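Phospholethanolamine N-methyltransferase 2 (Haemonchus contortus, PDB 4KRI) probably catalyses S-adenosylmethionine-dependent N-methylation of phosphomonomethylethanolamine on the nematode route to phosphocholine. Local coordinates at residues I202-W207 with F294-I299; S289-F294 with A315-G320; S310-A315 with T362-I367. One frame throughout, in Å; residues are numbered along the deposited sequence.

Contact 1. Residues I202-W207 with F294-I299; sequences ISPGGW and FSRDCI. With SAH (S-adenosyl-L-homocysteine), chain D; 1SH (2-(methylamino)ethyl dihydrogen phosphate), chain E.
Arg296 and Asp297 meet Ser203 and Pro204 in a buried, polar contact at the active site, where the C-terminal end of strand 290-296 of the Rossmann-like methyltransferase fold faces the loop leading into helix 206-215. Ser203 to Gly206 form a type II turn, whose Pro204 carbonyl O takes a hydrogen bond of 2.7 Å from Arg296 NH2. The donor lies in the carbonyl plane on a lone pair, and the oxygen sits at the edge of the guanidinium, while Ser203 OG lies over one face. Arg296 reaches the turn because its chain bends at chi2 (77°); its NE forms a salt bridge with Asp297 OD2 at 3.0 Å, and NH1 bonds Asn210. Asp297 OD2 meets Pro204 CD tip to tip at 3.2 Å; OD1 is held by Trp424 and Thr325. Both segments grip the amino-acid end of S-adenosylhomocysteine: Ile202 N donates to OXT and Ser203 OG to O, while the ligand N donates to Arg296 O. The N-methyl carbon C3 of phosphomonomethylethanolamine lies 3.2 Å from Ile202 O and 3.4 Å from Asp297 O. Water 1 links the segments, donating to Ser203 OG at 2.7 Å and accepting from Arg296 NH1 at 2.6 Å.

Contact 2. Residues S289-F294 with A315-G320; sequences SFDYVF and ALKPGG
Ala315, the last residue of helix 305-315, meets the start of strand 290-296 through its carbonyl O, which accepts two backbone hydrogen bonds, from Ser289 N at 2.9 Å and Phe290 N at 3.0 Å. The same oxygen lies at the edge of the Phe290 ring, and Ala315 CB packs against ring atom CD2 of Phe290. Leu316 leaves the helical conformation and forms a parallel bridge with Phe290. Its CA makes a C-H...O contact with Phe290 O, and its CD2 methyl turns back to meet Val293 CG2 at 3.8 Å. Lys317 N then donates to Phe290 O at 2.9 Å. The Lys317 side chain runs along the backbone of Ser289 and Phe290 and bends at chi3 (59°), bringing NZ to Asp291 OD1 at 2.8 Å, a salt bridge made on the syn side but 29° out of the carboxylate plane; Asp291 OD2 is bonded to Arg225 N. From Lys317 a type II turn, closed by Gly320 N to Lys317 O, passes through Gly319 at positive phi. Gly320 CA comes to 3.4 Å from Asp291 O. Residues 315-320 thus lead helix 305-315 into strand 320-329, which runs parallel to strand 290-296 on the side away from strand 225-229.

Contact 3. Residues S310-A315 with T362-I367; sequences SRIYRA and TGFIDI
Tyr313 and Phe364 form a T-shaped pair: the edge of the tyrosine ring points at the face of the phenylalanine, with the centroids 5.2 Å apart and the planes at 76°. Tyr313 CD1 sits over the centre of the Phe364 ring, 3.8 Å above its plane. At its far end Phe364 CZ nestles against the helix, 3.8 Å from Tyr313 CB, and the CG2 methyl of Ile312 meets the edge of the same ring, 3.9 Å from CZ. Thr362 and Gly363 complete the surroundings of the tyrosine. The CG2 methyl of Thr362 presses on Tyr313 CB at 3.6 Å and also reaches Ser310 CA, while Thr362 O lies over one face of the Tyr313 ring, toward the rim. Gly363 O approaches the ring edge, 3.5 Å from CE1 of Tyr313.

Tyr313 CG is anti to the backbone N (chi1 -173°), and the ring lies alongside the end of helix 352-362. Thr362 OG1 bonds to Ile358 O of its own helix, and CG2, anti to the backbone N, faces helix 305-315. Beyond this shell, Ile312 and Phe364 both pack on Val322 of strand 320-329, and Phe364 also touches Ala429 of strand 422-430.

Helix 352-362 ends in a Schellman motif: Gly363, at positive phi, is the C-prime residue, with Phe364 N bonded to Ala359 O and Gly363 N to Lys360 O. This glycine-terminated end turns the chain toward strand 367-371 and sets the C-terminal end of helix 352-362 beside helix 305-315 in the Rossmann-like methyltransferase fold.

In the fold
Strand 290-296 links contacts 1 and 2, which share Phe294: its C-terminal end carries the buried ligand-binding chemistry of contact 1, while its start carries contact 2, also buried, with backbone bonds and a salt bridge at its rim. Their centres are about 19 Å apart. Contacts 2 and 3 lie closer, about 9 Å between centres, and share Ala315 at the end of helix 305-315. They touch directly, Leu316 CD1 meeting Phe364 CE1 at 3.7 Å and Val293 CG1 meeting Ile312 CG2 at 4.0 Å, so the two share apolar packing. Contact 3 is only partly buried and rests on aromatic and methyl packing, whereas contact 1 depends on charged groups, water and cofactor.

Contact 1. Residues I202-W207 with F294-I299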
# COMPACT_ATOMS: atom_id res chain seq x y z
N ILE A 202 4.18 11.79 -6.90
CA ILE A 202 3.18 11.50 -7.93
C ILE A 202 1.98 12.43 -7.68
O ILE A 202 0.86 12.11 -8.02
CB ILE A 202 2.70 10.02 -7.88
CG1 ILE A 202 3.90 9.08 -7.75
CG2 ILE A 202 1.91 9.65 -9.16
CD1 ILE A 202 4.79 9.08 -8.98
N SER A 203 2.24 13.59 -7.08
CA SER A 203 1.18 14.52 -6.72
C SER A 203 1.54 15.93 -7.18
O SER A 203 2.72 16.29 -7.24
CB SER A 203 0.96 14.51 -5.21
OG SER A 203 2.19 14.69 -4.54
N PRO A 204 0.51 16.73 -7.50
CA PRO A 204 0.66 18.11 -7.97
C PRO A 204 1.62 18.93 -7.12
O PRO A 204 1.49 18.97 -5.89
CB PRO A 204 -0.75 18.68 -7.81
CG PRO A 204 -1.64 17.52 -8.05
CD PRO A 204 -0.90 16.30 -7.51
N GLY A 205 2.60 19.55 -7.78
CA GLY A 205 3.44 20.54 -7.13
C GLY A 205 4.71 20.01 -6.50
O GLY A 205 5.55 20.79 -6.05
N GLY A 206 4.86 18.69 -6.46
CA GLY A 206 6.08 18.07 -5.96
C GLY A 206 6.46 18.49 -4.55
O GLY A 206 5.60 18.72 -3.70
N TRP A 207 7.77 18.60 -4.30
CA TRP A 207 8.30 18.78 -2.94
C TRP A 207 7.78 20.06 -2.29
O TRP A 207 7.31 20.04 -1.16
CB TRP A 207 9.84 18.79 -2.97
CG TRP A 207 10.49 19.28 -1.67
CD1 TRP A 207 10.62 20.58 -1.24
CD2 TRP A 207 11.12 18.47 -0.68
NE1 TRP A 207 11.27 20.61 -0.04
CE2 TRP A 207 11.60 19.33 0.33
CE3 TRP A 207 11.33 17.10 -0.54
CZ2 TRP A 207 12.26 18.86 1.47
CZ3 TRP A 207 11.99 16.63 0.58
CH2 TRP A 207 12.45 17.51 1.57
N PHE A 294 -2.47 11.18 7.03
CA PHE A 294 -2.27 12.09 5.91
C PHE A 294 -2.57 11.32 4.64
O PHE A 294 -2.13 10.19 4.49
CB PHE A 294 -0.80 12.51 5.90
CG PHE A 294 -0.44 13.48 4.79
CD1 PHE A 294 -1.08 14.70 4.69
CD2 PHE A 294 0.56 13.17 3.88
CE1 PHE A 294 -0.74 15.60 3.68
CE2 PHE A 294 0.91 14.06 2.87
CZ PHE A 294 0.27 15.28 2.77
N SER A 295 -3.30 11.93 3.71
CA SER A 295 -3.50 11.26 2.43
C SER A 295 -3.44 12.29 1.34
O SER A 295 -4.25 13.20 1.29
CB SER A 295 -4.83 10.52 2.38
OG SER A 295 -4.93 9.84 1.14
N ARG A 296 -2.46 12.14 0.45
CA ARG A 296 -2.23 13.17 -0.56
C ARG A 296 -2.60 12.67 -1.96
O ARG A 296 -1.87 11.88 -2.56
CB ARG A 296 -0.76 13.57 -0.49
CG ARG A 296 -0.37 14.65 -1.44
CD ARG A 296 -0.82 16.03 -0.99
NE ARG A 296 -0.96 16.81 -2.21
CZ ARG A 296 0.07 17.36 -2.85
NH1 ARG A 296 1.29 17.27 -2.32
NH2 ARG A 296 -0.12 18.01 -3.99
N ASP A 297 -3.77 13.11 -2.44
CA ASP A 297 -4.23 12.87 -3.80
C ASP A 297 -4.36 11.38 -4.11
O ASP A 297 -4.01 10.90 -5.19
CB ASP A 297 -3.33 13.62 -4.79
CG ASP A 297 -3.33 15.12 -4.52
OD1 ASP A 297 -4.39 15.64 -4.10
OD2 ASP A 297 -2.28 15.76 -4.66
N CYS A 298 -4.94 10.67 -3.14
CA CYS A 298 -5.17 9.23 -3.22
C CYS A 298 -6.66 8.90 -3.27
O CYS A 298 -7.08 8.04 -4.04
CB CYS A 298 -4.54 8.54 -2.00
SG CYS A 298 -5.21 6.90 -1.57
N ILE A 299 -7.46 9.57 -2.45
CA ILE A 299 -8.78 8.99 -2.17
C ILE A 299 -9.81 9.13 -3.28
O ILE A 299 -10.88 8.54 -3.18
CB ILE A 299 -9.37 9.39 -0.78
CG1 ILE A 299 -9.89 10.82 -0.79
CG2 ILE A 299 -8.33 9.17 0.32
CD1 ILE A 299 -10.85 11.11 0.39
N SAH D . 0.73 10.35 -1.86
CA SAH D . 1.73 10.12 -2.95
CB SAH D . 1.11 9.19 -4.06
CG SAH D . -0.04 9.75 -4.89
SD SAH D . -0.68 8.55 -6.09
C SAH D . 2.28 11.40 -3.45
O SAH D . 1.97 12.46 -2.92
OXT SAH D . 3.21 11.37 -4.24
C5' SAH D . -2.07 7.69 -5.33
C4' SAH D . -1.74 6.46 -4.68
O4' SAH D . -2.91 6.01 -3.93
C3' SAH D . -1.48 5.40 -5.67
O3' SAH D . -0.17 4.92 -5.48
C2' SAH D . -2.46 4.34 -5.39
O2' SAH D . -1.93 3.05 -5.55
C1' SAH D . -2.84 4.63 -3.98
N9 SAH D . -4.14 3.98 -3.58
C8 SAH D . -5.34 4.10 -4.20
N7 SAH D . -6.25 3.43 -3.49
C5 SAH D . -5.65 2.90 -2.41
C6 SAH D . -6.11 2.12 -1.34
N6 SAH D . -7.42 1.72 -1.25
N1 SAH D . -5.21 1.74 -0.40
C2 SAH D . -3.93 2.11 -0.47
N3 SAH D . -3.46 2.87 -1.47
C4 SAH D . -4.29 3.26 -2.46
O4 1SH E . -3.98 13.68 -13.16
P1 1SH E . -4.03 12.17 -13.38
O1 1SH E . -5.41 11.68 -13.55
O3 1SH E . -3.17 11.81 -14.66
O2 1SH E . -3.43 11.46 -12.10
C1 1SH E . -2.23 11.84 -11.66
C2 1SH E . -1.81 11.27 -10.31
N1 1SH E . -2.56 11.70 -9.16
C3 1SH E . -2.12 10.94 -8.05
O HOH W 1 3.27 17.08 -3.96

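Contact 2. Residues S289-F294 with A315-G320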
# COMPACT_ATOMS: atom_id res chain seq x y z
N SER A 289 -3.74 4.90 17.68
CA SER A 289 -2.28 4.78 17.69
C SER A 289 -1.56 5.87 16.91
O SER A 289 -0.38 6.13 17.17
CB SER A 289 -1.85 3.40 17.21
OG SER A 289 -2.06 3.26 15.83
N PHE A 290 -2.26 6.53 15.98
CA PHE A 290 -1.62 7.56 15.16
C PHE A 290 -1.92 8.98 15.61
O PHE A 290 -3.07 9.33 15.87
CB PHE A 290 -1.98 7.39 13.67
CG PHE A 290 -1.37 6.16 13.05
CD1 PHE A 290 -0.04 6.16 12.66
CD2 PHE A 290 -2.11 5.00 12.88
CE1 PHE A 290 0.54 5.03 12.10
CE2 PHE A 290 -1.53 3.87 12.32
CZ PHE A 290 -0.21 3.89 11.93
N ASP A 291 -0.89 9.82 15.65
CA ASP A 291 -1.09 11.25 15.86
C ASP A 291 -1.71 11.94 14.64
O ASP A 291 -2.48 12.88 14.79
CB ASP A 291 0.23 11.93 16.23
CG ASP A 291 0.78 11.43 17.54
OD1 ASP A 291 0.23 11.83 18.60
OD2 ASP A 291 1.75 10.63 17.52
N TYR A 292 -1.35 11.47 13.45
CA TYR A 292 -1.78 12.08 12.20
C TYR A 292 -2.09 11.02 11.18
O TYR A 292 -1.43 9.98 11.14
CB TYR A 292 -0.66 12.97 11.61
CG TYR A 292 -0.17 13.98 12.60
CD1 TYR A 292 -0.93 15.11 12.89
CD2 TYR A 292 1.04 13.81 13.25
CE1 TYR A 292 -0.49 16.04 13.82
CE2 TYR A 292 1.49 14.73 14.19
CZ TYR A 292 0.72 15.84 14.46
OH TYR A 292 1.15 16.76 15.39
N VAL A 293 -3.08 11.28 10.35
CA VAL A 293 -3.30 10.48 9.17
C VAL A 293 -3.30 11.46 8.02
O VAL A 293 -4.00 12.48 8.03
CB VAL A 293 -4.65 9.74 9.23
CG1 VAL A 293 -4.97 9.12 7.87
CG2 VAL A 293 -4.60 8.65 10.30
N PHE A 294 -2.47 11.18 7.03
CA PHE A 294 -2.27 12.09 5.91
C PHE A 294 -2.57 11.32 4.64
O PHE A 294 -2.13 10.19 4.49
CB PHE A 294 -0.80 12.51 5.90
CG PHE A 294 -0.44 13.48 4.79
CD1 PHE A 294 -1.08 14.70 4.69
CD2 PHE A 294 0.56 13.17 3.88
CE1 PHE A 294 -0.74 15.60 3.68
CE2 PHE A 294 0.91 14.06 2.87
CZ PHE A 294 0.27 15.28 2.77
N ALA A 315 -8.16 4.57 13.73
CA ALA A 315 -6.70 4.48 13.85
C ALA A 315 -6.08 5.69 14.56
O ALA A 315 -4.99 5.58 15.11
CB ALA A 315 -6.08 4.30 12.47
N LEU A 316 -6.77 6.83 14.52
CA LEU A 316 -6.26 8.04 15.18
C LEU A 316 -6.35 7.94 16.69
O LEU A 316 -7.32 7.39 17.22
CB LEU A 316 -7.04 9.28 14.73
CG LEU A 316 -6.71 9.89 13.38
CD1 LEU A 316 -7.78 10.92 12.98
CD2 LEU A 316 -5.35 10.56 13.45
N LYS A 317 -5.35 8.48 17.38
CA LYS A 317 -5.45 8.75 18.81
C LYS A 317 -6.54 9.80 19.04
O LYS A 317 -6.77 10.64 18.18
CB LYS A 317 -4.11 9.28 19.34
CG LYS A 317 -2.95 8.31 19.15
CD LYS A 317 -1.57 8.98 19.29
CE LYS A 317 -1.38 9.63 20.64
NZ LYS A 317 0.02 10.14 20.83
N PRO A 318 -7.23 9.74 20.19
CA PRO A 318 -8.09 10.87 20.57
C PRO A 318 -7.30 12.17 20.49
O PRO A 318 -6.16 12.20 20.99
CB PRO A 318 -8.44 10.56 22.03
CG PRO A 318 -8.33 9.06 22.14
CD PRO A 318 -7.19 8.68 21.21
N GLY A 319 -7.85 13.19 19.84
CA GLY A 319 -7.15 14.46 19.65
C GLY A 319 -6.28 14.48 18.40
O GLY A 319 -5.74 15.53 18.04
N GLY A 320 -6.16 13.34 17.74
CA GLY A 320 -5.35 13.24 16.52
C GLY A 320 -5.99 13.93 15.33
O GLY A 320 -7.19 14.25 15.35

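Contact 3. Residues S310-A315 with T362-I367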
# COMPACT_ATOMS: atom_id res chain seq x y z
N SER A 310 -14.25 5.97 8.62
CA SER A 310 -14.41 5.27 9.90
C SER A 310 -13.13 4.55 10.30
O SER A 310 -12.77 4.51 11.48
CB SER A 310 -15.57 4.28 9.86
OG SER A 310 -15.21 3.14 9.10
N ARG A 311 -12.42 4.00 9.31
CA ARG A 311 -11.14 3.36 9.58
C ARG A 311 -10.07 4.35 10.02
O ARG A 311 -9.26 4.07 10.93
CB ARG A 311 -10.65 2.61 8.34
CG ARG A 311 -11.52 1.45 7.92
CD ARG A 311 -10.61 0.28 7.54
NE ARG A 311 -11.34 -0.93 7.15
CZ ARG A 311 -12.17 -1.59 7.95
NH1 ARG A 311 -12.41 -1.16 9.18
NH2 ARG A 311 -12.78 -2.69 7.51
N ILE A 312 -10.05 5.52 9.40
CA ILE A 312 -9.15 6.60 9.80
C ILE A 312 -9.46 7.06 11.22
O ILE A 312 -8.56 7.22 12.05
CB ILE A 312 -9.25 7.79 8.82
CG1 ILE A 312 -8.61 7.43 7.48
CG2 ILE A 312 -8.64 9.05 9.42
CD1 ILE A 312 -8.84 8.46 6.40
N TYR A 313 -10.75 7.29 11.50
CA TYR A 313 -11.16 7.68 12.84
C TYR A 313 -10.69 6.66 13.88
O TYR A 313 -10.18 7.03 14.95
CB TYR A 313 -12.69 7.82 12.87
CG TYR A 313 -13.24 8.38 14.16
CD1 TYR A 313 -13.53 9.73 14.27
CD2 TYR A 313 -13.49 7.56 15.25
CE1 TYR A 313 -14.06 10.24 15.45
CE2 TYR A 313 -14.02 8.07 16.43
CZ TYR A 313 -14.29 9.41 16.52
OH TYR A 313 -14.81 9.93 17.69
N ARG A 314 -10.85 5.38 13.57
CA ARG A 314 -10.46 4.31 14.49
C ARG A 314 -8.95 4.33 14.77
O ARG A 314 -8.52 4.16 15.93
CB ARG A 314 -10.85 2.96 13.88
CG ARG A 314 -10.38 1.74 14.66
CD ARG A 314 -10.87 0.46 14.00
NE ARG A 314 -10.47 -0.73 14.75
CZ ARG A 314 -9.30 -1.35 14.59
NH1 ARG A 314 -8.42 -0.87 13.71
NH2 ARG A 314 -9.00 -2.43 15.30
N ALA A 315 -8.16 4.57 13.73
CA ALA A 315 -6.70 4.48 13.85
C ALA A 315 -6.08 5.69 14.56
O ALA A 315 -4.99 5.58 15.11
CB ALA A 315 -6.08 4.30 12.47
N THR A 362 -19.06 10.39 10.76
CA THR A 362 -17.98 9.59 11.33
C THR A 362 -17.64 10.01 12.76
O THR A 362 -17.21 9.19 13.59
CB THR A 362 -16.72 9.71 10.47
OG1 THR A 362 -17.03 9.33 9.13
CG2 THR A 362 -15.62 8.81 11.00
N GLY A 363 -17.83 11.29 13.06
CA GLY A 363 -17.61 11.76 14.41
C GLY A 363 -16.46 12.74 14.56
O GLY A 363 -16.09 13.11 15.68
N PHE A 364 -15.89 13.17 13.43
CA PHE A 364 -14.84 14.17 13.43
C PHE A 364 -15.37 15.54 13.86
O PHE A 364 -16.53 15.87 13.61
CB PHE A 364 -14.20 14.28 12.05
CG PHE A 364 -13.30 13.13 11.70
CD1 PHE A 364 -12.06 13.00 12.31
CD2 PHE A 364 -13.69 12.18 10.76
CE1 PHE A 364 -11.24 11.94 12.00
CE2 PHE A 364 -12.86 11.12 10.45
CZ PHE A 364 -11.63 11.01 11.06
N ILE A 365 -14.52 16.32 14.52
CA ILE A 365 -14.85 17.70 14.89
C ILE A 365 -13.82 18.65 14.28
O ILE A 365 -12.87 18.20 13.64
CB ILE A 365 -14.88 17.89 16.43
CG1 ILE A 365 -13.55 17.49 17.05
CG2 ILE A 365 -15.99 17.08 17.04
CD1 ILE A 365 -13.35 17.96 18.51
N ASP A 366 -14.00 19.96 14.47
CA ASP A 366 -13.07 20.96 13.92
C ASP A 366 -12.79 20.72 12.44
O ASP A 366 -11.63 20.70 12.02
CB ASP A 366 -11.75 20.97 14.70
CG ASP A 366 -11.94 21.32 16.16
OD1 ASP A 366 -12.97 21.93 16.50
OD2 ASP A 366 -11.04 20.98 16.96
N ILE A 367 -13.85 20.53 11.67
CA ILE A 367 -13.71 20.23 10.24
C ILE A 367 -13.37 21.47 9.42
O ILE A 367 -14.05 22.49 9.50
CB ILE A 367 -15.00 19.59 9.69
CG1 ILE A 367 -15.22 18.21 10.34
CG2 ILE A 367 -14.95 19.49 8.17
CD1 ILE A 367 -16.64 17.66 10.17